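Local coordinates for antifreeze protein (Marinomonas primoryensis, PDB 3P4G), which acts as a hyperactive, calcium-dependent antifreeze that binds ice through ordered, clathrate-like waters held on a beta-helical surface, at residues Gly206-Glu211 with Ile221-Lys226; Ser244-Glu249 with His265-Thr270; Leu261-Glu266 with Ile280-Tyr285. All blocks are in the same frame, centred on the assembly; numbering follows the deposited sequence.

All three contacts join neighbouring coils of the right-handed beta-helix. Interaction 1 sets the turn after strand 201-204 against the end of strand 220-223 and its turn; interaction 2 joins the turns after strands 239-242 and 260-263; interaction 3 pairs strands 260-263 and 279-282 and turns beyond. Interaction 3 is the most buried, with strand bonding and apolar side chains. Interaction 1 combines main-chain bonds, a carboxylate and a lysine with the buried pair Leu208 and Ile223. Interaction 2, the most open with four exposed residues, uses histidines, a glutamine and a water. Interactions 2 and 3 share His265 and Glu266 and meet through Leu267 N and Tyr285 OH, interactions 1 and 2 through Ala224 O and Ser244 OG.

Interaction 1 (Gly206-Glu211 with Ile221-Lys226); sequences GDLFGE and IIIAGK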
loop_
_atom_site.group_PDB
_atom_site.type_symbol
_atom_site.label_atom_id
_atom_site.label_comp_id
_atom_site.label_asym_id
_atom_site.label_seq_id
_atom_site.Cartn_x
_atom_site.Cartn_y
_atom_site.Cartn_z
ATOM N N GLY A 206 3.696 -10.832 -5.342
ATOM C CA GLY A 206 3.222 -11.340 -6.622
ATOM C C GLY A 206 3.842 -10.490 -7.733
ATOM O O GLY A 206 4.990 -10.019 -7.606
ATOM N N ASP A 207 3.080 -10.291 -8.809
ATOM C CA ASP A 207 3.598 -9.664 -10.012
ATOM C C ASP A 207 3.243 -8.181 -9.996
ATOM O O ASP A 207 2.382 -7.775 -9.211
ATOM C CB ASP A 207 2.906 -10.289 -11.216
ATOM C CG ASP A 207 3.134 -11.790 -11.290
ATOM O OD1 ASP A 207 4.241 -12.237 -10.956
ATOM O OD2 ASP A 207 2.187 -12.511 -11.639
ATOM N N LEU A 208 3.972 -7.395 -10.794
ATOM C CA LEU A 208 3.635 -5.988 -11.033
ATOM C C LEU A 208 3.197 -5.810 -12.475
ATOM O O LEU A 208 4.053 -5.799 -13.395
ATOM C CB LEU A 208 4.847 -5.086 -10.767
ATOM C CG LEU A 208 4.636 -3.598 -11.057
ATOM C CD1 LEU A 208 3.446 -3.035 -10.297
ATOM C CD2 LEU A 208 5.910 -2.782 -10.746
ATOM N N PHE A 209 1.872 -5.731 -12.673
ATOM C CA PHE A 209 1.273 -5.435 -13.966
ATOM C C PHE A 209 0.822 -3.966 -14.031
ATOM O O PHE A 209 0.651 -3.429 -15.147
ATOM C CB PHE A 209 0.086 -6.367 -14.254
ATOM C CG PHE A 209 0.430 -7.841 -14.245
ATOM C CD1 PHE A 209 1.690 -8.289 -14.638
ATOM C CD2 PHE A 209 -0.522 -8.761 -13.872
ATOM C CE1 PHE A 209 1.973 -9.665 -14.635
ATOM C CE2 PHE A 209 -0.263 -10.151 -13.891
ATOM C CZ PHE A 209 0.981 -10.592 -14.278
ATOM N N GLY A 210 0.622 -3.329 -12.868
ATOM C CA GLY A 210 0.262 -1.870 -12.781
ATOM C C GLY A 210 1.497 -0.992 -12.621
ATOM O O GLY A 210 2.492 -1.190 -13.317
ATOM N N GLU A 211 1.453 -0.041 -11.699
ATOM C CA GLU A 211 2.537 0.923 -11.533
ATOM C C GLU A 211 2.922 1.070 -10.069
ATOM O O GLU A 211 2.053 0.983 -9.166
ATOM C CB GLU A 211 2.093 2.301 -12.063
ATOM C CG GLU A 211 1.686 2.273 -13.568
ATOM C CD GLU A 211 1.633 3.651 -14.161
ATOM O OE1 GLU A 211 0.925 4.521 -13.594
ATOM O OE2 GLU A 211 2.313 3.865 -15.182
ATOM N N ILE A 221 12.242 -0.645 -3.211
ATOM C CA ILE A 221 11.124 -1.362 -3.885
ATOM C C ILE A 221 11.583 -2.740 -4.249
ATOM O O ILE A 221 12.594 -2.881 -4.985
ATOM C CB ILE A 221 10.752 -0.570 -5.143
ATOM C CG1 ILE A 221 10.072 0.758 -4.733
ATOM C CG2 ILE A 221 9.811 -1.393 -6.063
ATOM C CD1 ILE A 221 10.155 1.802 -5.881
ATOM N N ILE A 222 10.827 -3.753 -3.818
ATOM C CA ILE A 222 11.135 -5.137 -4.121
ATOM C C ILE A 222 9.895 -5.792 -4.764
ATOM O O ILE A 222 8.786 -5.775 -4.175
ATOM C CB ILE A 222 11.473 -5.915 -2.879
ATOM C CG1 ILE A 222 12.728 -5.324 -2.197
ATOM C CG2 ILE A 222 11.759 -7.407 -3.237
ATOM C CD1 ILE A 222 13.004 -5.855 -0.758
ATOM N N ILE A 223 10.097 -6.357 -5.948
ATOM C CA ILE A 223 9.037 -7.115 -6.665
ATOM C C ILE A 223 9.500 -8.558 -6.744
ATOM O O ILE A 223 10.507 -8.869 -7.426
ATOM C CB ILE A 223 8.731 -6.571 -8.095
ATOM C CG1 ILE A 223 8.548 -5.027 -8.132
ATOM C CG2 ILE A 223 7.469 -7.303 -8.709
ATOM C CD1 ILE A 223 7.388 -4.442 -7.256
ATOM N N ALA A 224 8.796 -9.465 -6.060
ATOM C CA ALA A 224 9.178 -10.917 -6.100
ATOM C C ALA A 224 8.816 -11.608 -7.414
ATOM O O ALA A 224 9.550 -12.473 -7.866
ATOM C CB ALA A 224 8.519 -11.673 -4.987
ATOM N N GLY A 225 7.704 -11.184 -8.008
ATOM C CA GLY A 225 7.149 -11.802 -9.207
ATOM C C GLY A 225 7.628 -11.065 -10.440
ATOM O O GLY A 225 8.673 -10.431 -10.394
ATOM N N LYS A 226 6.879 -11.209 -11.536
ATOM C CA LYS A 226 7.274 -10.679 -12.834
ATOM C C LYS A 226 6.854 -9.241 -12.879
ATOM O O LYS A 226 5.961 -8.853 -12.118
ATOM C CB LYS A 226 6.554 -11.424 -13.960
ATOM C CG LYS A 226 6.841 -12.927 -13.930
ATOM C CD LYS A 226 6.072 -13.671 -15.023
ATOM C CE LYS A 226 6.399 -15.173 -14.970
ATOM N NZ LYS A 226 5.374 -15.844 -14.082
#
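Asp207 and Leu208 grip the main chain of Lys226, joining two neighbouring coils of the right-handed, calcium-binding beta-helix. The first segment is the turn between strands 201-204 and 211-213; the second is the end of strand 220-223 and the turn that follows it. Three main-chain N-H groups find acceptors across the contact. Lys226 N donates a hydrogen bond to Asp207 OD1 at 2.9 Å, and the bond is nearly straight, 163° at the hydrogen. The nitrogen meets the anti side of the carboxylate and lies 29° out of its plane. Asp207 CG stands anti to the carbonyl carbon (chi1 -59°), which places the carboxylate carbon beside the backbone N. In the next residue along, Leu208 N donates to Lys226 O at 2.8 Å, so consecutive residues hold both main-chain polar groups of Lys226. Gly225 N to Gly206 O, at 3.0 Å, adds a weak bond with a bent angle. A CB on Gly225 would fall 2.3 Å from Asp207 OD1, a clash, which shows how closely the carboxylate is packed against this turn.

The lysine side chain continues past the same oxygen: its CB is 3.9 Å from Asp207 OD1. The charged ends are not in contact, although Lys226 NZ comes within 4.9 Å of Asp207 OD1, near enough that the opposite charges could attract weakly. On its way Lys226 also packs on Gln245 and Trp247 of the next turn, while Asp207 N bonds to Thr186 OG1 in the preceding one. Toward the helix interior the contact becomes apolar. Leu208 and Ile223 cross obliquely, both packing on Ile231 of strand 230-232. Leu208 CB lies 4.0 Å from Ile223 CG2, and farther along the two side chains Leu208 CD2 meets Ile223 CD1 at 4.1 Å.

Interaction 2 (Ser244-Glu249 with His265-Thr270); sequences SQVWAE and HELHGT
Val246 and Leu267 form a single backbone bridge between turns whose end-to-end directions differ by 31°. Val246 N donates to Glu266 O at 3.0 Å, and His268 N donates to Val246 O at 2.8 Å. The side chains of Val246 and Leu267 lie side by side, pointing the same way, with Val246 CB 3.7 Å from Leu267 CD1.

Gln245 runs alongside His265 in the same manner, its CG 3.5 Å from His265 ND1 and its amide plane turned 37° from the imidazole. His265 ND1 is buried by the contact and has no polar partner in the model. Such pairing of like positions on successive coils is expected of a beta-helix. An alanine at Gln245 lacks the amide beside the His265 ring and the CG that touches Glu266, which would probably open a gap there and leave the imidazole less confined on that side. Glu266 OE1 lies in the ring plane of His268 and accepts a nearly straight bond from His268 NE2 (2.8 Å). Gly269 slips in close, its CA 3.2 Å from Trp247 O. At the exposed end, one water donates to Ala248 O and accepts from Thr270 OG1, 2.9 Å from each of these two oxygens.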
loop_
_atom_site.group_PDB
_atom_site.type_symbol
_atom_site.label_atom_id
_atom_site.label_comp_id
_atom_site.label_asym_id
_atom_site.label_seq_id
_atom_site.Cartn_x
_atom_site.Cartn_y
_atom_site.Cartn_z
ATOM N N SER A 244 11.851 -11.872 -10.604
ATOM C CA SER A 244 11.419 -12.714 -11.721
ATOM C C SER A 244 11.499 -11.938 -13.036
ATOM O O SER A 244 12.071 -10.853 -13.070
ATOM C CB SER A 244 10.003 -13.280 -11.481
ATOM O OG SER A 244 9.885 -13.897 -10.188
ATOM N N GLN A 245 10.932 -12.498 -14.112
ATOM C CA GLN A 245 11.079 -11.961 -15.474
ATOM C C GLN A 245 10.555 -10.558 -15.564
ATOM O O GLN A 245 9.486 -10.254 -15.018
ATOM C CB GLN A 245 10.309 -12.817 -16.477
ATOM C CG GLN A 245 10.850 -14.229 -16.651
ATOM C CD GLN A 245 10.186 -15.261 -15.748
ATOM O OE1 GLN A 245 9.801 -14.971 -14.591
ATOM N NE2 GLN A 245 10.078 -16.495 -16.260
ATOM N N VAL A 246 11.309 -9.716 -16.274
ATOM C CA VAL A 246 10.855 -8.388 -16.619
ATOM C C VAL A 246 10.507 -8.472 -18.110
ATOM O O VAL A 246 11.380 -8.672 -18.979
ATOM C CB VAL A 246 11.950 -7.330 -16.430
ATOM C CG1 VAL A 246 11.446 -5.932 -16.889
ATOM C CG2 VAL A 246 12.368 -7.249 -14.960
ATOM N N TRP A 247 9.218 -8.369 -18.400
ATOM C CA TRP A 247 8.744 -8.505 -19.769
ATOM C C TRP A 247 9.046 -7.247 -20.618
ATOM O O TRP A 247 9.356 -6.171 -20.072
ATOM C CB TRP A 247 7.254 -8.832 -19.743
ATOM C CG TRP A 247 6.953 -10.276 -19.296
ATOM C CD1 TRP A 247 7.843 -11.319 -19.153
ATOM C CD2 TRP A 247 5.660 -10.804 -18.996
ATOM N NE1 TRP A 247 7.172 -12.464 -18.739
ATOM C CE2 TRP A 247 5.828 -12.173 -18.652
ATOM C CE3 TRP A 247 4.372 -10.252 -18.981
ATOM C CZ2 TRP A 247 4.738 -13.001 -18.295
ATOM C CZ3 TRP A 247 3.287 -11.074 -18.613
ATOM C CH2 TRP A 247 3.475 -12.420 -18.283
ATOM N N ALA A 248 8.970 -7.403 -21.954
ATOM C CA ALA A 248 9.425 -6.355 -22.864
ATOM C C ALA A 248 8.718 -5.000 -22.697
ATOM O O ALA A 248 9.335 -3.960 -22.926
ATOM C CB ALA A 248 9.296 -6.821 -24.319
ATOM N N GLU A 249 7.437 -5.011 -22.300
ATOM C CA GLU A 249 6.650 -3.744 -22.171
ATOM C C GLU A 249 6.879 -2.985 -20.848
ATOM O O GLU A 249 6.351 -1.885 -20.648
ATOM C CB GLU A 249 5.132 -4.030 -22.345
ATOM C CG GLU A 249 4.561 -4.970 -21.276
ATOM C CD GLU A 249 4.556 -6.428 -21.662
ATOM O OE1 GLU A 249 5.552 -6.966 -22.194
ATOM O OE2 GLU A 249 3.531 -7.093 -21.416
ATOM N N HIS A 265 16.419 -12.164 -12.819
ATOM C CA HIS A 265 15.957 -13.096 -13.854
ATOM C C HIS A 265 16.078 -12.422 -15.252
ATOM O O HIS A 265 16.923 -11.521 -15.434
ATOM C CB HIS A 265 14.530 -13.588 -13.459
ATOM C CG HIS A 265 14.219 -14.957 -13.972
ATOM N ND1 HIS A 265 13.879 -15.199 -15.292
ATOM C CD2 HIS A 265 14.291 -16.171 -13.375
ATOM C CE1 HIS A 265 13.725 -16.506 -15.473
ATOM N NE2 HIS A 265 13.923 -17.111 -14.315
ATOM N N GLU A 266 15.296 -12.855 -16.229
ATOM C CA GLU A 266 15.331 -12.295 -17.578
ATOM C C GLU A 266 15.008 -10.817 -17.563
ATOM O O GLU A 266 14.162 -10.358 -16.793
ATOM C CB GLU A 266 14.309 -13.012 -18.485
ATOM C CG GLU A 266 14.699 -14.432 -18.804
ATOM C CD GLU A 266 13.589 -15.229 -19.449
ATOM O OE1 GLU A 266 12.770 -14.662 -20.187
ATOM O OE2 GLU A 266 13.569 -16.442 -19.210
ATOM N N LEU A 267 15.673 -10.071 -18.446
ATOM C CA LEU A 267 15.430 -8.643 -18.563
ATOM C C LEU A 267 15.125 -8.282 -20.019
ATOM O O LEU A 267 16.048 -8.172 -20.857
ATOM C CB LEU A 267 16.648 -7.815 -18.041
ATOM C CG LEU A 267 16.433 -6.313 -18.142
ATOM C CD1 LEU A 267 15.265 -5.881 -17.175
ATOM C CD2 LEU A 267 17.737 -5.562 -17.778
ATOM N N HIS A 268 13.833 -8.146 -20.318
ATOM C CA HIS A 268 13.420 -7.788 -21.683
ATOM C C HIS A 268 12.981 -6.340 -21.795
ATOM O O HIS A 268 12.904 -5.812 -22.926
ATOM C CB HIS A 268 12.314 -8.714 -22.176
ATOM C CG HIS A 268 12.709 -10.153 -22.142
ATOM N ND1 HIS A 268 13.535 -10.717 -23.086
ATOM C CD2 HIS A 268 12.451 -11.128 -21.239
ATOM C CE1 HIS A 268 13.742 -11.990 -22.793
ATOM N NE2 HIS A 268 13.097 -12.265 -21.676
ATOM N N GLY A 269 12.663 -5.727 -20.653
ATOM C CA GLY A 269 12.004 -4.407 -20.647
ATOM C C GLY A 269 12.945 -3.229 -20.707
ATOM O O GLY A 269 14.146 -3.407 -20.851
ATOM N N THR A 270 12.385 -2.026 -20.645
ATOM C CA THR A 270 13.191 -0.780 -20.735
ATOM C C THR A 270 13.659 -0.403 -19.329
ATOM O O THR A 270 12.847 -0.365 -18.376
ATOM C CB THR A 270 12.340 0.362 -21.362
ATOM O OG1 THR A 270 12.044 0.001 -22.721
ATOM C CG2 THR A 270 13.084 1.786 -21.341
HETATM O O HOH W 1 9.328 -1.115 -22.527
#

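Interaction 3 (Leu261-Glu266 with Ile280-Tyr285); sequences LIVEHE and IYLKFY
The rings of Phe284 and His265 stack face to face in the turns just beyond a parallel ladder of the beta-helix, with centroids 4.4 Å apart and planes 28° from parallel. Phe284 CE1 sits over the centre of the imidazole, and Phe284 CE2 reaches Glu266 CG at 3.7 Å, so the phenyl ring spans two successive residues of the preceding coil. Phe284 CG is anti to the backbone N (chi1 -169°), beside the carbonyl carbon, and packs on His265 C.

Phe284 lies in a type I turn from Leu282 to Tyr285, closed by a weak bond from Tyr285 N to Leu282 O. One water ties this turn to the preceding coil: it donates to Val263 O and His265 O and accepts from Phe284 N. Further in, strands 261-263 and 280-282 run 7° apart and 4.8 Å from axis to axis. Tyr281 N donates to Leu261 O, Val263 N to Tyr281 O, and Lys283 N to Val263 O, the last at 3.0 Å. On the face carrying Leu261, Val263, Ile280 and Leu282, Val263 CG1 lies 3.6 Å from Leu282 CD2; on the other, Ile262 CG2 meets Tyr281 CD2. Tyr285 OH, hydrogen-bonded to Leu267 N, rests 3.4 Å from Glu266 CA.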
loop_
_atom_site.group_PDB
_atom_site.type_symbol
_atom_site.label_atom_id
_atom_site.label_comp_id
_atom_site.label_asym_id
_atom_site.label_seq_id
_atom_site.Cartn_x
_atom_site.Cartn_y
_atom_site.Cartn_z
ATOM N N LEU A 261 19.634 -0.940 -9.411
ATOM C CA LEU A 261 18.622 -1.892 -9.894
ATOM C C LEU A 261 19.230 -3.291 -9.888
ATOM O O LEU A 261 20.259 -3.548 -10.496
ATOM C CB LEU A 261 18.171 -1.520 -11.316
ATOM C CG LEU A 261 17.228 -2.558 -11.953
ATOM C CD1 LEU A 261 15.910 -2.673 -11.159
ATOM C CD2 LEU A 261 16.898 -2.038 -13.373
ATOM N N ILE A 262 18.610 -4.166 -9.129
ATOM C CA ILE A 262 18.965 -5.582 -9.122
ATOM C C ILE A 262 17.918 -6.389 -9.827
ATOM O O ILE A 262 16.754 -6.394 -9.438
ATOM C CB ILE A 262 19.165 -6.097 -7.689
ATOM C CG1 ILE A 262 20.330 -5.323 -7.052
ATOM C CG2 ILE A 262 19.583 -7.624 -7.662
ATOM C CD1 ILE A 262 20.287 -5.399 -5.633
ATOM N N VAL A 263 18.359 -7.104 -10.861
ATOM C CA VAL A 263 17.428 -7.906 -11.663
ATOM C C VAL A 263 17.900 -9.328 -11.570
ATOM O O VAL A 263 18.990 -9.681 -12.058
ATOM C CB VAL A 263 17.265 -7.336 -13.116
ATOM C CG1 VAL A 263 18.460 -6.637 -13.550
ATOM C CG2 VAL A 263 16.863 -8.336 -14.137
ATOM N N GLU A 264 17.058 -10.179 -10.976
ATOM C CA GLU A 264 17.514 -11.536 -10.694
ATOM C C GLU A 264 17.213 -12.559 -11.816
ATOM O O GLU A 264 17.670 -13.700 -11.743
ATOM C CB GLU A 264 16.924 -12.017 -9.369
ATOM C CG GLU A 264 17.301 -11.146 -8.179
ATOM C CD GLU A 264 16.809 -11.713 -6.838
ATOM O OE1 GLU A 264 16.261 -12.824 -6.801
ATOM O OE2 GLU A 264 16.977 -11.040 -5.793
ATOM N N HIS A 265 16.419 -12.164 -12.819
ATOM C CA HIS A 265 15.957 -13.096 -13.854
ATOM C C HIS A 265 16.078 -12.422 -15.252
ATOM O O HIS A 265 16.923 -11.521 -15.434
ATOM C CB HIS A 265 14.530 -13.588 -13.459
ATOM C CG HIS A 265 14.219 -14.957 -13.972
ATOM N ND1 HIS A 265 13.879 -15.199 -15.292
ATOM C CD2 HIS A 265 14.291 -16.171 -13.375
ATOM C CE1 HIS A 265 13.725 -16.506 -15.473
ATOM N NE2 HIS A 265 13.923 -17.111 -14.315
ATOM N N GLU A 266 15.296 -12.855 -16.229
ATOM C CA GLU A 266 15.331 -12.295 -17.578
ATOM C C GLU A 266 15.008 -10.817 -17.563
ATOM O O GLU A 266 14.162 -10.358 -16.793
ATOM C CB GLU A 266 14.309 -13.012 -18.485
ATOM C CG GLU A 266 14.699 -14.432 -18.804
ATOM C CD GLU A 266 13.589 -15.229 -19.449
ATOM O OE1 GLU A 266 12.770 -14.662 -20.187
ATOM O OE2 GLU A 266 13.569 -16.442 -19.210
ATOM N N ILE A 280 23.541 -1.389 -11.988
ATOM C CA ILE A 280 22.611 -2.486 -12.310
ATOM C C ILE A 280 23.349 -3.797 -12.114
ATOM O O ILE A 280 24.498 -3.945 -12.557
ATOM C CB ILE A 280 21.959 -2.348 -13.727
ATOM C CG1 ILE A 280 20.854 -3.410 -13.920
ATOM C CG2 ILE A 280 22.992 -2.468 -14.908
ATOM C CD1 ILE A 280 20.131 -3.334 -15.266
ATOM N N TYR A 281 22.654 -4.787 -11.534
ATOM C CA TYR A 281 23.217 -6.101 -11.350
ATOM C C TYR A 281 22.326 -7.066 -12.123
ATOM O O TYR A 281 21.161 -7.225 -11.796
ATOM C CB TYR A 281 23.172 -6.460 -9.859
ATOM C CG TYR A 281 23.734 -7.816 -9.487
ATOM C CD1 TYR A 281 24.675 -8.477 -10.306
ATOM C CD2 TYR A 281 23.384 -8.413 -8.261
ATOM C CE1 TYR A 281 25.198 -9.699 -9.958
ATOM C CE2 TYR A 281 23.913 -9.684 -7.903
ATOM C CZ TYR A 281 24.822 -10.298 -8.753
ATOM O OH TYR A 281 25.356 -11.550 -8.428
ATOM N N LEU A 282 22.897 -7.678 -13.144
ATOM C CA LEU A 282 22.191 -8.646 -14.002
ATOM C C LEU A 282 22.569 -10.030 -13.513
ATOM O O LEU A 282 23.464 -10.676 -14.078
ATOM C CB LEU A 282 22.640 -8.475 -15.454
ATOM C CG LEU A 282 22.385 -7.085 -16.083
ATOM C CD1 LEU A 282 23.051 -6.929 -17.460
ATOM C CD2 LEU A 282 20.867 -6.837 -16.217
ATOM N N LYS A 283 21.891 -10.494 -12.470
ATOM C CA LYS A 283 22.316 -11.740 -11.805
ATOM C C LYS A 283 22.080 -12.962 -12.708
ATOM O O LYS A 283 22.748 -13.999 -12.564
ATOM C CB LYS A 283 21.525 -11.885 -10.516
ATOM C CG LYS A 283 21.869 -13.083 -9.622
ATOM C CD LYS A 283 21.324 -12.797 -8.201
ATOM C CE LYS A 283 22.155 -13.535 -7.161
ATOM N NZ LYS A 283 21.855 -15.015 -7.135
ATOM N N PHE A 284 21.160 -12.842 -13.666
ATOM C CA PHE A 284 20.741 -13.972 -14.519
ATOM C C PHE A 284 21.672 -14.240 -15.718
ATOM O O PHE A 284 21.614 -15.321 -16.321
ATOM C CB PHE A 284 19.303 -13.728 -15.000
ATOM C CG PHE A 284 18.629 -14.920 -15.681
ATOM C CD1 PHE A 284 18.053 -15.934 -14.936
ATOM C CD2 PHE A 284 18.536 -14.977 -17.087
ATOM C CE1 PHE A 284 17.391 -17.012 -15.571
ATOM C CE2 PHE A 284 17.893 -16.044 -17.734
ATOM C CZ PHE A 284 17.300 -17.050 -16.949
ATOM N N TYR A 285 22.532 -13.281 -16.038
ATOM C CA TYR A 285 23.357 -13.343 -17.249
ATOM C C TYR A 285 24.824 -13.360 -16.899
ATOM O O TYR A 285 25.282 -12.541 -16.099
ATOM C CB TYR A 285 23.083 -12.111 -18.116
ATOM C CG TYR A 285 21.648 -11.993 -18.560
ATOM C CD1 TYR A 285 20.702 -11.242 -17.796
ATOM C CD2 TYR A 285 21.224 -12.617 -19.746
ATOM C CE1 TYR A 285 19.397 -11.115 -18.225
ATOM C CE2 TYR A 285 19.920 -12.513 -20.174
ATOM C CZ TYR A 285 19.006 -11.772 -19.400
ATOM O OH TYR A 285 17.727 -11.657 -19.839
HETATM O O HOH W 2 19.484 -10.527 -14.647
#